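Local coordinates for protein endolysin B (Mycobacterium phage D29, PDB 3HC7) that hydrolyses the ester linkage between mycolic acids and arabinogalactan in the mycobacterial cell wall, helping the phage to lyse its host, at residues 88-91 with 92-96; 135-138 with 139-142; 208-211 with 212-216. All coordinates share one frame; numbering follows the deposited sequence.

Interaction 1. Residues 88-91 with 92-96; sequences VGQV and LKHHI
Gln90 meets the imidazole of His94 at its edge: the amide carbon CD lies in the ring plane and OE1 close to it, while CG of the adjacent Lys93 sits over the ring's centre on one face. The amide and ring planes are turned 49° apart, and the two side chains run side by side in the same direction. His94 ND1 donates to Gln90 OE1 at 3.4 Å, a weak bond. Gln90 gets there by bending at chi2 (-73°), which turns the amide toward the C-terminal end of the helix, alongside His94; its NE2 has a stronger partner in Asp146, whose carboxylate also forms a salt bridge with Lys93 NZ. The His95 ring turns its edge to the preceding turn, with ND1 3.5 Å from Gln90 O and near Val91 CA. This is the C-terminal end of helix 83-96, the crossover of a beta-alpha-beta unit between the parallel strands 76-81 and 110-116, and the helix follows the nucleophile Ser82 of this alpha/beta hydrolase fold. Well-aligned i to i+4 bonds run as far as His94 N to Gln90 O, 2.9 Å. The helix then widens into a pi-type turn: Val91 O accepts a bent i to i+4 bond from His95 N, above its carbonyl plane, and an i to i+5 bond from Ile96 N at 3.0 Å, nearly along the C=O axis. Within that turn Val91 CG1 and Ile96 CD1 pack 4.0 Å apart, at a slant. Val91 also packs on Leu60 and Ile61 of helix 50-70, Ile96 on Met78 of strand 76-81.

Interaction 2. Residues 135-138 with 139-142; sequences VAAP and DTLG
Ala137 to Thr140 form a type I beta turn, with Pro138 (phi/psi -64°/-27°) and Asp139 at its two corners and the turn bond running from Thr140 N to Ala137 O, 3.3 Å. That amide stands well above the plane of the carbonyl. The side chain of Thr140 adds a shorter bond to the same acceptor, OG1 giving its proton to Ala137 O at 2.8 Å. Both donors approach from one face of the carbonyl, the hydroxyl much less tilted from the plane than the amide, so this single oxygen is gripped twice by one residue. The torsion of Thr140 makes this possible: chi1 of 69° sets OG1 between the backbone N and the carbonyl carbon and turns it back over the turn. There Thr140 OG1 also lies 3.8 Å from CB of Ala136. OG1 also has a weak bond with Arg121 NH2. The methyl CG2 of Thr140 approaches Ala137 CB at 4.2 Å. Asp139 turns its carboxylate back toward the start of the turn, OD1 coming within 3.9 Å of Ala137 CB, a van der Waals contact. The ring of Pro138 forms the outer, exposed corner, and its fixed phi suits the first corner of a type I turn. On the incoming side Ala137 N is bonded to Asp164 OD2, and the side chain of Ala136 is about 7 Å from that of Asp166, the inferred acid of the active site. The turn thus reverses the chain between the long connection following strand 110-116 and the short strand 140-141, which pairs antiparallel with strand 171-172.

Interaction 3. Residues 208-211 with 212-216; sequences GQRP and ITEGI
Pro211 and Glu214 are the residues most covered here, and Arg210 ties into the second of them. Arg210 NH1 donates to Glu214 OE2 at 2.9 Å in a salt bridge with an N-H...O angle of 161°. The oxygen lies in the guanidinium plane, at its edge, and is met on its syn side but from out of the carboxylate plane, the planes of the two groups being turned 66° apart. The bond is made by NH1 alone of the guanidinium nitrogens, and the apolar stem follows it in: Arg210 CD is 3.3 Å from Glu214 OE2, while CB is 3.8 Å from OE1. Both chains are extended. Glu214 has its CG opposite the backbone N (chi1 171°), which sends the carboxylate back past the start of the helix toward the arginine. On the way Glu214 passes across Pro211, with Glu214 OE1 3.8 Å from Pro211 CD. Arg210 has a further partner in Tyr179, with which it makes a cation-pi contact, and the Glu214 side chain touches the same tyrosine, so this ion pair borders helix 179-189. Pro211 also contributes backbone: its carbonyl O accepts Gly215 N in the carbonyl plane at 3.3 Å and, weakly, Glu214 N at 3.0 Å. Pro211 CB packs 3.9 Å from Thr213 OG1. The carboxylate of Glu214, in the first turn, would probably interact favourably with the helix dipole. Proline at the N-cap position, its carbonyl opening the first i to i+4 bond, and an acidic residue three positions on make this a helix N-terminus, that of helix 212-230 after its tight link from helix 200-207.

How the interactions relate
Along the chain the three contacts follow in series. Interactions 1 and 2 fall within the cutinase family region, their centres about 21 Å apart and their nearest atoms about 10 Å apart. Interaction 1 lies on the helix that follows the nucleophile Ser82 and crosses between strands of the central parallel sheet; interaction 2 joins the loop after the second of those strands to strand 140-141, close to Asp166, the inferred catalytic acid. Arg147 joins their surroundings, its backbone O bonding Lys93 and its side chain Gly142. Interaction 3 is peripheral, its centre 33 Å from that of interaction 1 and 29 Å from that of interaction 2, at the start of helix 212-230, away from the catalytic residues.

Interaction 1. Residues 88-91 with 92-96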
loop_
_atom_site.group_PDB
_atom_site.type_symbol
_atom_site.label_atom_id
_atom_site.label_comp_id
_atom_site.label_asym_id
_atom_site.label_seq_id
_atom_site.Cartn_x
_atom_site.Cartn_y
_atom_site.Cartn_z
ATOM N N VAL A 88 2.489 1.677 4.338
ATOM C CA VAL A 88 2.018 2.902 4.996
ATOM C C VAL A 88 0.739 2.633 5.789
ATOM O O VAL A 88 0.557 3.155 6.892
ATOM C CB VAL A 88 1.768 4.048 3.987
ATOM C CG1 VAL A 88 1.118 5.252 4.678
ATOM C CG2 VAL A 88 3.072 4.474 3.309
ATOM N N GLY A 89 -0.148 1.823 5.218
ATOM C CA GLY A 89 -1.408 1.484 5.859
ATOM C C GLY A 89 -1.217 0.695 7.150
ATOM O O GLY A 89 -1.916 0.929 8.134
ATOM N N GLN A 90 -0.260 -0.227 7.157
ATOM C CA GLN A 90 0.014 -1.010 8.353
ATOM C C GLN A 90 0.561 -0.134 9.455
ATOM O O GLN A 90 0.169 -0.268 10.617
ATOM C CB GLN A 90 0.996 -2.134 8.052
ATOM C CG GLN A 90 0.360 -3.288 7.318
ATOM C CD GLN A 90 -0.535 -4.110 8.212
ATOM O OE1 GLN A 90 -0.120 -4.548 9.281
ATOM N NE2 GLN A 90 -1.767 -4.343 7.772
ATOM N N VAL A 91 1.476 0.761 9.087
ATOM C CA VAL A 91 2.085 1.660 10.050
ATOM C C VAL A 91 1.020 2.561 10.653
ATOM O O VAL A 91 0.953 2.710 11.863
ATOM C CB VAL A 91 3.241 2.483 9.429
ATOM C CG1 VAL A 91 3.604 3.658 10.319
ATOM C CG2 VAL A 91 4.450 1.599 9.216
ATOM N N LEU A 92 0.167 3.132 9.806
ATOM C CA LEU A 92 -0.910 3.995 10.273
ATOM C C LEU A 92 -1.857 3.247 11.202
ATOM O O LEU A 92 -2.038 3.630 12.357
ATOM C CB LEU A 92 -1.696 4.563 9.089
ATOM C CG LEU A 92 -2.897 5.479 9.370
ATOM C CD1 LEU A 92 -2.561 6.609 10.344
ATOM C CD2 LEU A 92 -3.411 6.066 8.071
ATOM N N LYS A 93 -2.477 2.188 10.689
ATOM C CA LYS A 93 -3.508 1.475 11.443
ATOM C C LYS A 93 -3.011 0.868 12.752
ATOM O O LYS A 93 -3.684 0.953 13.782
ATOM C CB LYS A 93 -4.151 0.378 10.595
ATOM C CG LYS A 93 -5.319 -0.310 11.295
ATOM C CD LYS A 93 -5.992 -1.358 10.419
ATOM C CE LYS A 93 -7.011 -2.164 11.222
ATOM N NZ LYS A 93 -7.833 -3.054 10.356
ATOM N N HIS A 94 -1.833 0.257 12.718
ATOM C CA HIS A 94 -1.398 -0.541 13.855
ATOM C C HIS A 94 -0.239 0.026 14.644
ATOM O O HIS A 94 0.161 -0.579 15.631
ATOM C CB HIS A 94 -1.047 -1.967 13.414
ATOM C CG HIS A 94 -2.215 -2.731 12.886
ATOM N ND1 HIS A 94 -2.231 -3.283 11.620
ATOM C CD2 HIS A 94 -3.414 -3.027 13.443
ATOM C CE1 HIS A 94 -3.390 -3.888 11.425
ATOM N NE2 HIS A 94 -4.126 -3.747 12.516
ATOM N N HIS A 95 0.312 1.166 14.218
ATOM C CA HIS A 95 1.446 1.744 14.937
ATOM C C HIS A 95 1.271 3.216 15.294
ATOM O O HIS A 95 1.811 3.679 16.295
ATOM C CB HIS A 95 2.765 1.479 14.201
ATOM C CG HIS A 95 3.094 0.021 14.086
ATOM N ND1 HIS A 95 2.773 -0.727 12.975
ATOM C CD2 HIS A 95 3.690 -0.833 14.952
ATOM C CE1 HIS A 95 3.167 -1.976 13.153
ATOM N NE2 HIS A 95 3.727 -2.068 14.344
ATOM N N ILE A 96 0.478 3.935 14.510
ATOM C CA ILE A 96 0.181 5.330 14.823
ATOM C C ILE A 96 -1.152 5.500 15.548
ATOM O O ILE A 96 -1.217 6.160 16.586
ATOM C CB ILE A 96 0.196 6.215 13.560
ATOM C CG1 ILE A 96 1.553 6.104 12.856
ATOM C CG2 ILE A 96 -0.104 7.665 13.915
ATOM C CD1 ILE A 96 1.650 6.885 11.540
#

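Interaction 2. Residues 135-138 with 139-142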
loop_
_atom_site.group_PDB
_atom_site.type_symbol
_atom_site.label_atom_id
_atom_site.label_comp_id
_atom_site.label_asym_id
_atom_site.label_seq_id
_atom_site.Cartn_x
_atom_site.Cartn_y
_atom_site.Cartn_z
ATOM N N VAL A 135 -12.699 6.825 -11.027
ATOM C CA VAL A 135 -12.449 6.525 -9.626
ATOM C C VAL A 135 -13.181 5.242 -9.236
ATOM O O VAL A 135 -14.206 4.903 -9.827
ATOM C CB VAL A 135 -12.898 7.688 -8.719
ATOM C CG1 VAL A 135 -14.408 7.851 -8.780
ATOM C CG2 VAL A 135 -12.423 7.469 -7.286
ATOM N N ALA A 136 -12.639 4.525 -8.254
ATOM C CA ALA A 136 -13.238 3.285 -7.771
ATOM C C ALA A 136 -14.651 3.515 -7.232
ATOM O O ALA A 136 -14.916 4.525 -6.587
ATOM C CB ALA A 136 -12.359 2.665 -6.698
ATOM N N ALA A 137 -15.544 2.561 -7.488
ATOM C CA ALA A 137 -16.953 2.677 -7.110
ATOM C C ALA A 137 -17.164 2.613 -5.599
ATOM O O ALA A 137 -16.302 2.131 -4.867
ATOM C CB ALA A 137 -17.770 1.598 -7.805
ATOM N N PRO A 138 -18.324 3.100 -5.137
ATOM C CA PRO A 138 -18.694 3.223 -3.721
ATOM C C PRO A 138 -18.820 1.903 -2.971
ATOM O O PRO A 138 -18.666 1.902 -1.751
ATOM C CB PRO A 138 -20.069 3.893 -3.779
ATOM C CG PRO A 138 -20.096 4.595 -5.093
ATOM C CD PRO A 138 -19.319 3.731 -6.021
ATOM N N ASP A 139 -19.132 0.811 -3.658
ATOM C CA ASP A 139 -19.298 -0.461 -2.957
ATOM C C ASP A 139 -18.032 -1.319 -2.991
ATOM O O ASP A 139 -18.074 -2.513 -2.697
ATOM C CB ASP A 139 -20.522 -1.239 -3.470
ATOM C CG ASP A 139 -20.390 -1.665 -4.918
ATOM O OD1 ASP A 139 -19.637 -1.016 -5.670
ATOM O OD2 ASP A 139 -21.053 -2.653 -5.307
ATOM N N THR A 140 -16.907 -0.697 -3.338
ATOM C CA THR A 140 -15.631 -1.406 -3.371
ATOM C C THR A 140 -14.694 -1.006 -2.235
ATOM O O THR A 140 -14.809 0.079 -1.648
ATOM C CB THR A 140 -14.890 -1.244 -4.722
ATOM O OG1 THR A 140 -14.439 0.106 -4.874
ATOM C CG2 THR A 140 -15.793 -1.619 -5.884
ATOM N N LEU A 141 -13.762 -1.903 -1.940
ATOM C CA LEU A 141 -12.772 -1.695 -0.893
ATOM C C LEU A 141 -11.475 -2.421 -1.228
ATOM O O LEU A 141 -11.350 -3.030 -2.293
ATOM C CB LEU A 141 -13.298 -2.188 0.456
ATOM C CG LEU A 141 -14.251 -3.383 0.467
ATOM C CD1 LEU A 141 -13.762 -4.499 -0.427
ATOM C CD2 LEU A 141 -14.451 -3.872 1.891
ATOM N N GLY A 142 -10.511 -2.348 -0.314
ATOM C CA GLY A 142 -9.283 -3.095 -0.466
ATOM C C GLY A 142 -9.546 -4.577 -0.280
ATOM O O GLY A 142 -10.384 -4.988 0.526
#

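Interaction 3. Residues 208-211 with 212-216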
loop_
_atom_site.group_PDB
_atom_site.type_symbol
_atom_site.label_atom_id
_atom_site.label_comp_id
_atom_site.label_asym_id
_atom_site.label_seq_id
_atom_site.Cartn_x
_atom_site.Cartn_y
_atom_site.Cartn_z
ATOM N N GLY A 208 -9.646 -24.891 1.443
ATOM C CA GLY A 208 -10.440 -25.969 0.880
ATOM C C GLY A 208 -11.221 -25.532 -0.346
ATOM O O GLY A 208 -10.684 -24.838 -1.213
ATOM N N GLN A 209 -12.487 -25.912 -0.412
ATOM C CA GLN A 209 -13.391 -25.561 -1.499
ATOM C C GLN A 209 -13.158 -26.286 -2.811
ATOM O O GLN A 209 -14.072 -26.823 -3.364
ATOM C CB GLN A 209 -13.434 -24.063 -1.724
ATOM C CG GLN A 209 -13.910 -23.360 -0.544
ATOM C CD GLN A 209 -14.079 -21.917 -0.756
ATOM O OE1 GLN A 209 -14.084 -21.161 0.187
ATOM N NE2 GLN A 209 -14.230 -21.511 -1.979
ATOM N N ARG A 210 -11.942 -26.276 -3.306
ATOM C CA ARG A 210 -11.616 -26.886 -4.598
ATOM C C ARG A 210 -10.317 -27.668 -4.493
ATOM O O ARG A 210 -9.549 -27.451 -3.563
ATOM C CB ARG A 210 -11.468 -25.812 -5.675
ATOM C CG ARG A 210 -12.619 -24.845 -5.739
ATOM C CD ARG A 210 -12.619 -24.105 -7.052
ATOM N NE ARG A 210 -13.595 -23.020 -7.059
ATOM C CZ ARG A 210 -13.763 -22.186 -8.078
ATOM N NH1 ARG A 210 -13.020 -22.322 -9.170
ATOM N NH2 ARG A 210 -14.662 -21.218 -8.004
ATOM N N PRO A 211 -10.058 -28.565 -5.458
ATOM C CA PRO A 211 -8.855 -29.398 -5.361
ATOM C C PRO A 211 -7.598 -28.567 -5.174
ATOM O O PRO A 211 -7.484 -27.456 -5.702
ATOM C CB PRO A 211 -8.830 -30.131 -6.703
ATOM C CG PRO A 211 -10.277 -30.244 -7.079
ATOM C CD PRO A 211 -10.880 -28.928 -6.627
ATOM N N ILE A 212 -6.659 -29.101 -4.407
ATOM C CA ILE A 212 -5.431 -28.375 -4.112
ATOM C C ILE A 212 -4.706 -27.982 -5.399
ATOM O O ILE A 212 -4.213 -26.861 -5.529
ATOM C CB ILE A 212 -4.500 -29.190 -3.189
ATOM C CG1 ILE A 212 -5.065 -29.217 -1.771
ATOM C CG2 ILE A 212 -3.116 -28.568 -3.159
ATOM C CD1 ILE A 212 -5.164 -27.834 -1.149
ATOM N N THR A 213 -4.664 -28.902 -6.357
ATOM C CA THR A 213 -3.986 -28.649 -7.624
ATOM C C THR A 213 -4.567 -27.433 -8.363
ATOM O O THR A 213 -3.844 -26.672 -9.005
ATOM C CB THR A 213 -4.056 -29.886 -8.540
ATOM O OG1 THR A 213 -5.416 -30.304 -8.673
ATOM C CG2 THR A 213 -3.251 -31.042 -7.955
ATOM N N GLU A 214 -5.878 -27.253 -8.274
ATOM C CA GLU A 214 -6.506 -26.114 -8.916
ATOM C C GLU A 214 -6.057 -24.825 -8.236
ATOM O O GLU A 214 -5.825 -23.803 -8.896
ATOM C CB GLU A 214 -8.033 -26.244 -8.883
ATOM C CG GLU A 214 -8.750 -24.984 -9.333
ATOM C CD GLU A 214 -10.254 -25.184 -9.539
ATOM O OE1 GLU A 214 -10.754 -26.310 -9.326
ATOM O OE2 GLU A 214 -10.932 -24.203 -9.920
ATOM N N GLY A 215 -5.910 -24.882 -6.914
ATOM C CA GLY A 215 -5.479 -23.720 -6.157
ATOM C C GLY A 215 -4.010 -23.396 -6.406
ATOM O O GLY A 215 -3.602 -22.230 -6.452
ATOM N N ILE A 216 -3.203 -24.435 -6.576
ATOM C CA ILE A 216 -1.788 -24.245 -6.866
ATOM C C ILE A 216 -1.624 -23.541 -8.217
ATOM O O ILE A 216 -0.878 -22.560 -8.346
ATOM C CB ILE A 216 -1.054 -25.599 -6.880
ATOM C CG1 ILE A 216 -0.893 -26.128 -5.456
ATOM C CG2 ILE A 216 0.300 -25.484 -7.567
ATOM C CD1 ILE A 216 -0.443 -27.577 -5.402
#